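Local coordinates for protein AtxE2 (Asticcacaulis excentricus, PDB 5TXE) that hydrolyses the isopeptide bond of the threaded lasso peptides astexin-2 and astexin-3, turning them into linear peptides, at residues V102-F110 and Y143-W154; E196-W207 and T217-E225. The protein carries 1 engineered substitution. All coordinates share one frame; numbering follows the deposited sequence.

Interaction 1. Residues V102-F110 and Y143-W154; sequences VDVGGEYLF and YLRQDQGRVRVW
Glu107 and Gln146 meet twice, once through the backbone and once through their side chains. Glu107 N donates to Gln146 O (2.8 Å), and Gln146 NE2 reaches Glu107 OE1 at 3.0 Å. The Gln146 chain is extended, with CG trans to the backbone N (chi1 -177°), and its amide stands almost perpendicular to the carboxylate, which it meets on the anti side of OE1, well tilted out of the carboxylate plane. The syn side of the same oxygen takes Gly149 N (2.9 Å), so two N-H groups grip OE1 and tie Glu107 to the turn of the hairpin. Gln146 OE1 is linked through a water to Phe110 N. Beyond the amide, Leu109 CD1 rests on Val151 CG2 (3.9 Å), the two side chains crossing nearly at right angles.

At the other end Arg145 is the hub. Its guanidinium lies between the Gly105-Gly106 peptide on one face and the Trp154 ring on the other. Arg145 NH1 forms a salt bridge with Asp103 OD2 (2.8 Å), while NE and NH2 hold Asp147 side-on, one nitrogen to each carboxylate oxygen, fixing the rotation of the group. Asp103 OD2 also accepts from Tyr143 OH (2.6 Å), which comes from above the carboxylate plane. The network joins the sheet ending with strand 100-104 to a beta hairpin closed by a type I' turn, as between neighbouring beta-propeller blades in prolyl oligopeptidase-family enzymes.

Interaction 2. Residues E196-W207 and T217-E225; sequences EAEIEREGRRGW and TGARPRVLE
With chi1 of -63° and chi2 of -62°, Trp207 lays its indole flat against Pro221, while a bend at chi3 (72°) of Arg220 turns its guanidinium back to the helix. Pro221 CG sits 3.5 Å from the centroid of the five-membered ring of Trp207, almost on the ring normal, a CH-pi contact; Pro221 CD lies 3.4 Å from Trp207 CD2. Gly203 CA lies against the opposite face, toward its rim, and Trp207 NE1 donates to Ile199 O at 2.9 Å, so the indole is held both flat and in rotation. Ile199 adds its two branches: Ile199 CG2 packs on Pro221 CD (3.9 Å), and CD1 reaches Val223 CG2 (4.1 Å).

Outside this apolar patch Arg220 NH2 forms a salt bridge with Glu200 OE1 (2.9 Å), the two flat groups nearly parallel but offset, with OE1 tilted out of the guanidinium plane. One water joins Arg220 NH1 to the same oxygen, and another joins NH2 to Glu196 O. The edge of the Trp207 ring, at CH2, points at one face of the guanidinium, off its centre, with the planes close to perpendicular. Apolar packing around Pro221 is thus bordered by a solvent-facing ion pair, where hydration would probably moderate the charge attraction.

Overall arrangement
Interaction 1 closes before interaction 2 opens along the chain; their centres are 27 Å apart, and their nearest atoms, about 9 Å apart, do not touch. The hairpin 140-157 of interaction 1 leads through strand 163-167 into the next antiparallel sheet, whose strands 183-188 and 230-235 are separated by helix 190-202 and the loop carrying interaction 2. One contact therefore joins successive sheets, whereas the other folds a long insertion within a sheet back on itself. Residues beside the two contacts extend toward functional sites: the side chain of Tyr108 is about 11 Å from that of His638 of the probable charge relay system, and that of Arg222 about 5 Å from that of Trp116, which binds astexin-3.

Interaction 1. Residues V102-F110 and Y143-W154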
loop_
_atom_site.group_PDB
_atom_site.type_symbol
_atom_site.label_atom_id
_atom_site.label_comp_id
_atom_site.label_asym_id
_atom_site.label_seq_id
_atom_site.Cartn_x
_atom_site.Cartn_y
_atom_site.Cartn_z
ATOM N N VAL A 102 -22.540 -12.268 -5.879
ATOM C CA VAL A 102 -22.575 -13.490 -6.660
ATOM C C VAL A 102 -21.707 -14.610 -6.090
ATOM O O VAL A 102 -21.697 -15.730 -6.635
ATOM C CB VAL A 102 -22.164 -13.237 -8.131
ATOM C CG1 VAL A 102 -23.055 -12.192 -8.758
ATOM C CG2 VAL A 102 -20.715 -12.788 -8.278
ATOM N N ASP A 103 -20.916 -14.302 -5.061
ATOM C CA ASP A 103 -20.175 -15.301 -4.278
ATOM C C ASP A 103 -19.865 -14.639 -2.948
ATOM O O ASP A 103 -19.765 -13.408 -2.885
ATOM C CB ASP A 103 -18.850 -15.712 -4.945
ATOM C CG ASP A 103 -18.132 -16.858 -4.187
ATOM O OD1 ASP A 103 -18.834 -17.609 -3.467
ATOM O OD2 ASP A 103 -16.876 -17.031 -4.318
ATOM N N VAL A 104 -19.821 -15.428 -1.884
ATOM C CA VAL A 104 -19.442 -14.959 -0.586
ATOM C C VAL A 104 -18.491 -16.010 -0.060
ATOM O O VAL A 104 -18.733 -17.213 -0.209
ATOM C CB VAL A 104 -20.623 -14.845 0.373
ATOM C CG1 VAL A 104 -20.141 -14.451 1.787
ATOM C CG2 VAL A 104 -21.617 -13.797 -0.114
ATOM N N GLY A 105 -17.372 -15.581 0.499
ATOM C CA GLY A 105 -16.418 -16.537 1.110
ATOM C C GLY A 105 -14.996 -16.464 0.580
ATOM O O GLY A 105 -14.663 -15.706 -0.338
ATOM N N GLY A 106 -14.147 -17.265 1.195
ATOM C CA GLY A 106 -12.755 -17.320 0.878
ATOM C C GLY A 106 -11.893 -16.772 2.016
ATOM O O GLY A 106 -12.369 -16.025 2.872
ATOM N N GLU A 107 -10.621 -17.170 1.963
ATOM C CA GLU A 107 -9.604 -16.746 2.890
ATOM C C GLU A 107 -8.827 -15.537 2.338
ATOM O O GLU A 107 -8.784 -15.308 1.120
ATOM C CB GLU A 107 -8.625 -17.878 3.109
ATOM C CG GLU A 107 -9.135 -19.020 3.968
ATOM C CD GLU A 107 -8.171 -20.215 4.020
ATOM O OE1 GLU A 107 -7.301 -20.394 3.162
ATOM O OE2 GLU A 107 -8.288 -21.053 4.931
ATOM N N TYR A 108 -8.149 -14.821 3.236
ATOM C CA TYR A 108 -7.329 -13.682 2.876
ATOM C C TYR A 108 -6.178 -14.204 2.069
ATOM O O TYR A 108 -5.378 -14.954 2.550
ATOM C CB TYR A 108 -6.874 -12.952 4.124
ATOM C CG TYR A 108 -6.201 -11.618 3.964
ATOM C CD1 TYR A 108 -4.866 -11.547 3.609
ATOM C CD2 TYR A 108 -6.845 -10.456 4.294
ATOM C CE1 TYR A 108 -4.205 -10.349 3.543
ATOM C CE2 TYR A 108 -6.190 -9.212 4.216
ATOM C CZ TYR A 108 -4.877 -9.158 3.833
ATOM O OH TYR A 108 -4.161 -7.968 3.723
ATOM N N LEU A 109 -6.144 -13.801 0.801
ATOM C CA LEU A 109 -5.175 -14.279 -0.172
ATOM C C LEU A 109 -4.030 -13.263 -0.300
ATOM O O LEU A 109 -4.218 -12.135 -0.757
ATOM C CB LEU A 109 -5.869 -14.510 -1.508
ATOM C CG LEU A 109 -5.214 -15.436 -2.510
ATOM C CD1 LEU A 109 -6.083 -15.577 -3.741
ATOM C CD2 LEU A 109 -3.837 -14.975 -2.942
ATOM N N PHE A 110 -2.845 -13.654 0.133
ATOM C CA PHE A 110 -1.748 -12.721 0.175
ATOM C C PHE A 110 -1.225 -12.385 -1.232
ATOM O O PHE A 110 -1.096 -13.258 -2.067
ATOM C CB PHE A 110 -0.602 -13.278 1.003
ATOM C CG PHE A 110 -0.896 -13.312 2.467
ATOM C CD1 PHE A 110 -1.111 -12.150 3.175
ATOM C CD2 PHE A 110 -0.957 -14.536 3.150
ATOM C CE1 PHE A 110 -1.420 -12.161 4.537
ATOM C CE2 PHE A 110 -1.260 -14.567 4.507
ATOM C CZ PHE A 110 -1.503 -13.367 5.188
ATOM N N TYR A 143 -12.372 -16.192 -11.341
ATOM C CA TYR A 143 -11.533 -15.395 -10.446
ATOM C C TYR A 143 -10.852 -16.341 -9.506
ATOM O O TYR A 143 -11.294 -17.491 -9.320
ATOM C CB TYR A 143 -12.361 -14.376 -9.668
ATOM C CG TYR A 143 -13.502 -14.980 -8.877
ATOM C CD1 TYR A 143 -14.706 -15.236 -9.486
ATOM C CD2 TYR A 143 -13.377 -15.316 -7.518
ATOM C CE1 TYR A 143 -15.760 -15.807 -8.795
ATOM C CE2 TYR A 143 -14.432 -15.919 -6.826
ATOM C CZ TYR A 143 -15.616 -16.163 -7.481
ATOM O OH TYR A 143 -16.690 -16.740 -6.882
ATOM N N LEU A 144 -9.746 -15.884 -8.935
ATOM C CA LEU A 144 -9.025 -16.644 -7.919
ATOM C C LEU A 144 -9.654 -16.492 -6.527
ATOM O O LEU A 144 -10.187 -15.441 -6.195
ATOM C CB LEU A 144 -7.578 -16.151 -7.827
ATOM C CG LEU A 144 -6.798 -16.140 -9.144
ATOM C CD1 LEU A 144 -5.407 -15.605 -8.872
ATOM C CD2 LEU A 144 -6.751 -17.525 -9.735
ATOM N N ARG A 145 -9.597 -17.559 -5.748
ATOM C CA ARG A 145 -10.118 -17.569 -4.395
ATOM C C ARG A 145 -9.493 -18.681 -3.629
ATOM O O ARG A 145 -9.326 -19.802 -4.129
ATOM C CB ARG A 145 -11.636 -17.711 -4.405
ATOM C CG ARG A 145 -12.198 -18.282 -3.116
ATOM C CD ARG A 145 -13.717 -18.279 -3.027
ATOM N NE ARG A 145 -14.137 -19.054 -1.862
ATOM C CZ ARG A 145 -15.384 -19.105 -1.374
ATOM N NH1 ARG A 145 -16.418 -18.522 -2.000
ATOM N NH2 ARG A 145 -15.587 -19.802 -0.263
ATOM N N GLN A 146 -9.092 -18.363 -2.397
ATOM C CA GLN A 146 -8.380 -19.302 -1.536
ATOM C C GLN A 146 -9.290 -19.941 -0.459
ATOM O O GLN A 146 -10.026 -19.233 0.222
ATOM C CB GLN A 146 -7.271 -18.550 -0.820
ATOM C CG GLN A 146 -6.402 -19.432 0.061
ATOM C CD GLN A 146 -5.211 -18.666 0.668
ATOM O OE1 GLN A 146 -4.445 -18.012 -0.037
ATOM N NE2 GLN A 146 -5.049 -18.766 1.970
ATOM N N ASP A 147 -9.197 -21.264 -0.293
ATOM C CA ASP A 147 -9.859 -21.966 0.805
ATOM C C ASP A 147 -8.952 -23.081 1.243
ATOM O O ASP A 147 -8.334 -23.781 0.411
ATOM C CB ASP A 147 -11.217 -22.551 0.404
ATOM C CG ASP A 147 -12.237 -21.486 0.013
ATOM O OD1 ASP A 147 -12.317 -21.117 -1.186
ATOM O OD2 ASP A 147 -13.000 -21.043 0.895
ATOM N N GLN A 148 -8.848 -23.276 2.562
ATOM C CA GLN A 148 -7.913 -24.273 3.115
ATOM C C GLN A 148 -6.498 -24.117 2.588
ATOM O O GLN A 148 -5.802 -25.105 2.299
ATOM C CB GLN A 148 -8.324 -25.742 2.843
ATOM C CG GLN A 148 -9.285 -26.342 3.831
ATOM C CD GLN A 148 -10.651 -25.783 3.651
ATOM O OE1 GLN A 148 -11.186 -25.771 2.531
ATOM N NE2 GLN A 148 -11.242 -25.296 4.747
ATOM N N GLY A 149 -6.043 -22.887 2.492
ATOM C CA GLY A 149 -4.650 -22.674 2.151
ATOM C C GLY A 149 -4.373 -22.825 0.671
ATOM O O GLY A 149 -3.247 -22.742 0.286
ATOM N N ARG A 150 -5.376 -23.064 -0.172
ATOM C CA ARG A 150 -5.106 -23.367 -1.592
ATOM C C ARG A 150 -5.882 -22.404 -2.464
ATOM O O ARG A 150 -7.083 -22.206 -2.283
ATOM C CB ARG A 150 -5.432 -24.844 -1.932
ATOM C CG ARG A 150 -5.245 -25.295 -3.407
ATOM C CD ARG A 150 -3.788 -25.394 -3.908
ATOM N NE ARG A 150 -2.928 -26.135 -2.976
ATOM C CZ ARG A 150 -2.943 -27.463 -2.846
ATOM N NH1 ARG A 150 -3.757 -28.221 -3.595
ATOM N NH2 ARG A 150 -2.149 -28.036 -1.965
ATOM N N VAL A 151 -5.202 -21.796 -3.436
ATOM C CA VAL A 151 -5.857 -20.906 -4.400
ATOM C C VAL A 151 -6.390 -21.691 -5.625
ATOM O O VAL A 151 -5.652 -22.340 -6.375
ATOM C CB VAL A 151 -4.881 -19.860 -4.916
ATOM C CG1 VAL A 151 -5.586 -18.919 -5.873
ATOM C CG2 VAL A 151 -4.325 -19.066 -3.732
ATOM N N ARG A 152 -7.672 -21.563 -5.821
ATOM C CA ARG A 152 -8.365 -22.241 -6.925
ATOM C C ARG A 152 -9.009 -21.186 -7.829
ATOM O O ARG A 152 -9.159 -20.024 -7.430
ATOM C CB ARG A 152 -9.487 -23.071 -6.348
ATOM C CG ARG A 152 -9.020 -24.176 -5.409
ATOM C CD ARG A 152 -10.209 -25.002 -4.871
ATOM N NE ARG A 152 -9.732 -26.005 -3.935
ATOM C CZ ARG A 152 -9.325 -25.760 -2.690
ATOM N NH1 ARG A 152 -9.320 -24.542 -2.167
ATOM N NH2 ARG A 152 -8.865 -26.752 -1.987
ATOM N N VAL A 153 -9.447 -21.605 -9.004
ATOM C CA VAL A 153 -10.319 -20.765 -9.828
ATOM C C VAL A 153 -11.769 -21.122 -9.519
ATOM O O VAL A 153 -12.150 -22.305 -9.539
ATOM C CB VAL A 153 -10.071 -20.960 -11.324
ATOM C CG1 VAL A 153 -11.026 -20.086 -12.087
ATOM C CG2 VAL A 153 -8.636 -20.606 -11.670
ATOM N N TRP A 154 -12.554 -20.101 -9.250
ATOM C CA TRP A 154 -13.939 -20.263 -9.044
ATOM C C TRP A 154 -14.674 -19.641 -10.232
ATOM O O TRP A 154 -14.175 -18.736 -10.877
ATOM C CB TRP A 154 -14.414 -19.593 -7.733
ATOM C CG TRP A 154 -14.069 -20.387 -6.467
ATOM C CD1 TRP A 154 -12.845 -20.799 -6.097
ATOM C CD2 TRP A 154 -14.966 -20.832 -5.455
ATOM N NE1 TRP A 154 -12.913 -21.496 -4.919
ATOM C CE2 TRP A 154 -14.206 -21.514 -4.493
ATOM C CE3 TRP A 154 -16.353 -20.713 -5.262
ATOM C CZ2 TRP A 154 -14.763 -22.065 -3.336
ATOM C CZ3 TRP A 154 -16.917 -21.300 -4.125
ATOM C CH2 TRP A 154 -16.120 -21.983 -3.191
HETATM O O HOH W 1 -18.299 -20.562 0.062
HETATM O O HOH W 2 -9.912 -15.805 -1.252
HETATM O O HOH W 3 -2.467 -16.454 0.643
#

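Interaction 2. Residues E196-W207 and T217-E225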
loop_
_atom_site.group_PDB
_atom_site.type_symbol
_atom_site.label_atom_id
_atom_site.label_comp_id
_atom_site.label_asym_id
_atom_site.label_seq_id
_atom_site.Cartn_x
_atom_site.Cartn_y
_atom_site.Cartn_z
ATOM N N GLU A 196 10.140 -27.329 -3.147
ATOM C CA GLU A 196 9.877 -27.446 -1.734
ATOM C C GLU A 196 10.071 -28.841 -1.263
ATOM O O GLU A 196 10.581 -29.047 -0.158
ATOM C CB GLU A 196 8.490 -26.939 -1.344
ATOM C CG GLU A 196 8.469 -25.432 -1.194
ATOM C CD GLU A 196 7.100 -24.863 -0.800
ATOM O OE1 GLU A 196 6.051 -25.354 -1.353
ATOM O OE2 GLU A 196 7.090 -23.897 0.034
ATOM N N ALA A 197 9.691 -29.829 -2.071
ATOM C CA ALA A 197 9.858 -31.205 -1.629
ATOM C C ALA A 197 11.318 -31.580 -1.644
ATOM O O ALA A 197 11.811 -32.344 -0.762
ATOM C CB ALA A 197 9.000 -32.171 -2.479
ATOM N N GLU A 198 12.055 -31.033 -2.589
ATOM C CA GLU A 198 13.479 -31.305 -2.602
ATOM C C GLU A 198 14.165 -30.699 -1.347
ATOM O O GLU A 198 15.007 -31.347 -0.728
ATOM C CB GLU A 198 14.129 -30.856 -3.911
ATOM C CG GLU A 198 15.633 -31.209 -4.082
ATOM C CD GLU A 198 16.031 -32.718 -3.930
ATOM O OE1 GLU A 198 15.270 -33.629 -4.385
ATOM O OE2 GLU A 198 17.141 -32.993 -3.363
ATOM N N ILE A 199 13.809 -29.479 -0.970
ATOM C CA ILE A 199 14.308 -28.900 0.248
ATOM C C ILE A 199 14.039 -29.787 1.449
ATOM O O ILE A 199 14.922 -29.969 2.281
ATOM C CB ILE A 199 13.717 -27.519 0.428
ATOM C CG1 ILE A 199 14.476 -26.555 -0.500
ATOM C CG2 ILE A 199 13.824 -27.009 1.863
ATOM C CD1 ILE A 199 13.756 -25.226 -0.620
ATOM N N GLU A 200 12.842 -30.346 1.534
ATOM C CA GLU A 200 12.433 -31.221 2.618
ATOM C C GLU A 200 13.278 -32.476 2.680
ATOM O O GLU A 200 13.715 -32.848 3.779
ATOM C CB GLU A 200 10.926 -31.541 2.517
ATOM C CG GLU A 200 10.429 -32.609 3.437
ATOM C CD GLU A 200 10.330 -32.165 4.878
ATOM O OE1 GLU A 200 10.206 -30.940 5.148
ATOM O OE2 GLU A 200 10.332 -33.067 5.748
ATOM N N ARG A 201 13.604 -33.057 1.523
ATOM C CA ARG A 201 14.494 -34.236 1.467
ATOM C C ARG A 201 15.888 -33.924 1.889
ATOM O O ARG A 201 16.458 -34.663 2.692
ATOM C CB ARG A 201 14.629 -34.857 0.076
ATOM C CG ARG A 201 13.473 -35.727 -0.364
ATOM C CD ARG A 201 13.762 -36.408 -1.732
ATOM N NE ARG A 201 13.571 -35.511 -2.908
ATOM C CZ ARG A 201 12.376 -35.112 -3.395
ATOM N NH1 ARG A 201 11.211 -35.498 -2.819
ATOM N NH2 ARG A 201 12.334 -34.304 -4.441
ATOM N N GLU A 202 16.436 -32.859 1.348
ATOM C CA GLU A 202 17.753 -32.410 1.703
ATOM C C GLU A 202 17.932 -32.159 3.208
ATOM O O GLU A 202 18.987 -32.403 3.740
ATOM C CB GLU A 202 18.096 -31.134 0.926
ATOM C CG GLU A 202 18.463 -31.456 -0.522
ATOM C CD GLU A 202 18.433 -30.272 -1.509
ATOM O OE1 GLU A 202 18.150 -29.081 -1.116
ATOM O OE2 GLU A 202 18.698 -30.585 -2.720
ATOM N N GLY A 203 16.899 -31.692 3.873
ATOM C CA GLY A 203 16.974 -31.385 5.279
ATOM C C GLY A 203 17.313 -32.554 6.179
ATOM O O GLY A 203 17.821 -32.347 7.281
ATOM N N ARG A 204 17.045 -33.760 5.691
ATOM C CA ARG A 204 17.494 -34.980 6.345
ATOM C C ARG A 204 18.973 -35.054 6.546
ATOM O O ARG A 204 19.412 -35.721 7.495
ATOM C CB ARG A 204 16.991 -36.214 5.603
ATOM C CG ARG A 204 15.534 -36.463 5.993
ATOM C CD ARG A 204 14.843 -37.535 5.212
ATOM N NE ARG A 204 13.510 -37.855 5.782
ATOM C CZ ARG A 204 12.991 -39.102 5.852
ATOM N NH1 ARG A 204 13.692 -40.200 5.473
ATOM N NH2 ARG A 204 11.773 -39.265 6.368
ATOM N N ARG A 205 19.740 -34.316 5.742
ATOM C CA ARG A 205 21.186 -34.287 5.898
ATOM C C ARG A 205 21.704 -32.983 6.487
ATOM O O ARG A 205 22.907 -32.803 6.692
ATOM C CB ARG A 205 21.819 -34.565 4.551
ATOM C CG ARG A 205 21.686 -36.022 4.123
ATOM C CD ARG A 205 22.343 -36.290 2.739
ATOM N NE ARG A 205 21.956 -35.338 1.658
ATOM C CZ ARG A 205 20.786 -35.354 0.987
ATOM N NH1 ARG A 205 19.845 -36.251 1.281
ATOM N NH2 ARG A 205 20.522 -34.468 0.016
ATOM N N GLY A 206 20.785 -32.093 6.812
ATOM C CA GLY A 206 21.118 -30.752 7.287
ATOM C C GLY A 206 21.292 -29.835 6.088
ATOM O O GLY A 206 21.705 -30.285 5.054
ATOM N N TRP A 207 20.974 -28.539 6.229
ATOM C CA TRP A 207 21.120 -27.609 5.159
ATOM C C TRP A 207 22.264 -26.688 5.445
ATOM O O TRP A 207 22.400 -26.147 6.554
ATOM C CB TRP A 207 19.869 -26.739 5.095
ATOM C CG TRP A 207 18.557 -27.393 4.807
ATOM C CD1 TRP A 207 18.199 -28.072 3.690
ATOM C CD2 TRP A 207 17.358 -27.261 5.604
ATOM N NE1 TRP A 207 16.885 -28.432 3.761
ATOM C CE2 TRP A 207 16.339 -27.947 4.924
ATOM C CE3 TRP A 207 17.076 -26.699 6.839
ATOM C CZ2 TRP A 207 15.070 -28.098 5.450
ATOM C CZ3 TRP A 207 15.810 -26.807 7.349
ATOM C CH2 TRP A 207 14.811 -27.517 6.649
ATOM N N THR A 217 12.393 -14.291 8.914
ATOM C CA THR A 217 11.117 -14.891 8.649
ATOM C C THR A 217 11.040 -16.401 8.807
ATOM O O THR A 217 9.962 -16.929 8.790
ATOM C CB THR A 217 10.606 -14.503 7.258
ATOM O OG1 THR A 217 11.511 -14.937 6.295
ATOM C CG2 THR A 217 10.483 -12.918 7.103
ATOM N N GLY A 218 12.147 -17.109 8.982
ATOM C CA GLY A 218 12.039 -18.552 9.184
ATOM C C GLY A 218 13.375 -19.238 8.999
ATOM O O GLY A 218 14.311 -18.690 8.392
ATOM N N ALA A 219 13.412 -20.471 9.460
ATOM C CA ALA A 219 14.636 -21.233 9.580
ATOM C C ALA A 219 14.758 -22.336 8.549
ATOM O O ALA A 219 15.370 -23.351 8.815
ATOM C CB ALA A 219 14.706 -21.815 10.970
ATOM N N ARG A 220 14.182 -22.126 7.377
ATOM C CA ARG A 220 14.233 -23.063 6.272
ATOM C C ARG A 220 14.772 -22.368 5.043
ATOM O O ARG A 220 14.595 -21.171 4.874
ATOM C CB ARG A 220 12.863 -23.607 5.941
ATOM C CG ARG A 220 12.210 -24.438 7.025
ATOM C CD ARG A 220 10.800 -24.934 6.562
ATOM N NE ARG A 220 10.865 -25.992 5.538
ATOM C CZ ARG A 220 11.079 -27.281 5.801
ATOM N NH1 ARG A 220 11.239 -27.724 7.051
ATOM N NH2 ARG A 220 11.084 -28.164 4.810
ATOM N N PRO A 221 15.447 -23.121 4.163
ATOM C CA PRO A 221 15.882 -22.530 2.922
ATOM C C PRO A 221 14.644 -22.174 2.096
ATOM O O PRO A 221 13.660 -22.906 2.158
ATOM C CB PRO A 221 16.638 -23.652 2.230
ATOM C CG PRO A 221 16.866 -24.694 3.240
ATOM C CD PRO A 221 15.752 -24.547 4.207
ATOM N N ARG A 222 14.713 -21.075 1.349
ATOM C CA ARG A 222 13.679 -20.698 0.394
ATOM C C ARG A 222 14.017 -21.270 -0.977
ATOM O O ARG A 222 15.188 -21.566 -1.286
ATOM C CB ARG A 222 13.614 -19.170 0.301
ATOM C CG ARG A 222 13.451 -18.570 1.666
ATOM C CD ARG A 222 12.426 -17.477 2.014
ATOM N NE ARG A 222 12.709 -16.145 1.489
ATOM C CZ ARG A 222 12.319 -14.962 2.011
ATOM N NH1 ARG A 222 11.699 -14.818 3.190
ATOM N NH2 ARG A 222 12.617 -13.859 1.331
ATOM N N VAL A 223 13.005 -21.363 -1.814
ATOM C CA VAL A 223 13.161 -21.786 -3.167
ATOM C C VAL A 223 13.729 -20.619 -3.960
ATOM O O VAL A 223 13.174 -19.508 -3.947
ATOM C CB VAL A 223 11.790 -22.132 -3.787
ATOM C CG1 VAL A 223 11.923 -22.410 -5.272
ATOM C CG2 VAL A 223 11.125 -23.310 -3.042
ATOM N N LEU A 224 14.794 -20.885 -4.696
ATOM C CA LEU A 224 15.429 -19.892 -5.598
ATOM C C LEU A 224 14.800 -19.923 -6.989
ATOM O O LEU A 224 14.483 -20.986 -7.513
ATOM C CB LEU A 224 16.911 -20.219 -5.750
ATOM C CG LEU A 224 17.667 -20.238 -4.410
ATOM C CD1 LEU A 224 19.114 -20.748 -4.600
ATOM C CD2 LEU A 224 17.655 -18.853 -3.764
ATOM N N GLU A 225 14.702 -18.763 -7.614
ATOM C CA GLU A 225 14.540 -18.692 -9.070
ATOM C C GLU A 225 15.687 -19.449 -9.762
ATOM O O GLU A 225 16.763 -19.525 -9.203
ATOM C CB GLU A 225 14.543 -17.224 -9.474
ATOM C CG GLU A 225 13.252 -16.501 -9.131
ATOM C CD GLU A 225 12.060 -17.074 -9.894
ATOM O OE1 GLU A 225 12.245 -17.846 -10.877
ATOM O OE2 GLU A 225 10.918 -16.742 -9.534
HETATM O O HOH W 4 10.110 -27.612 2.077
HETATM O O HOH W 5 11.632 -30.614 7.458
#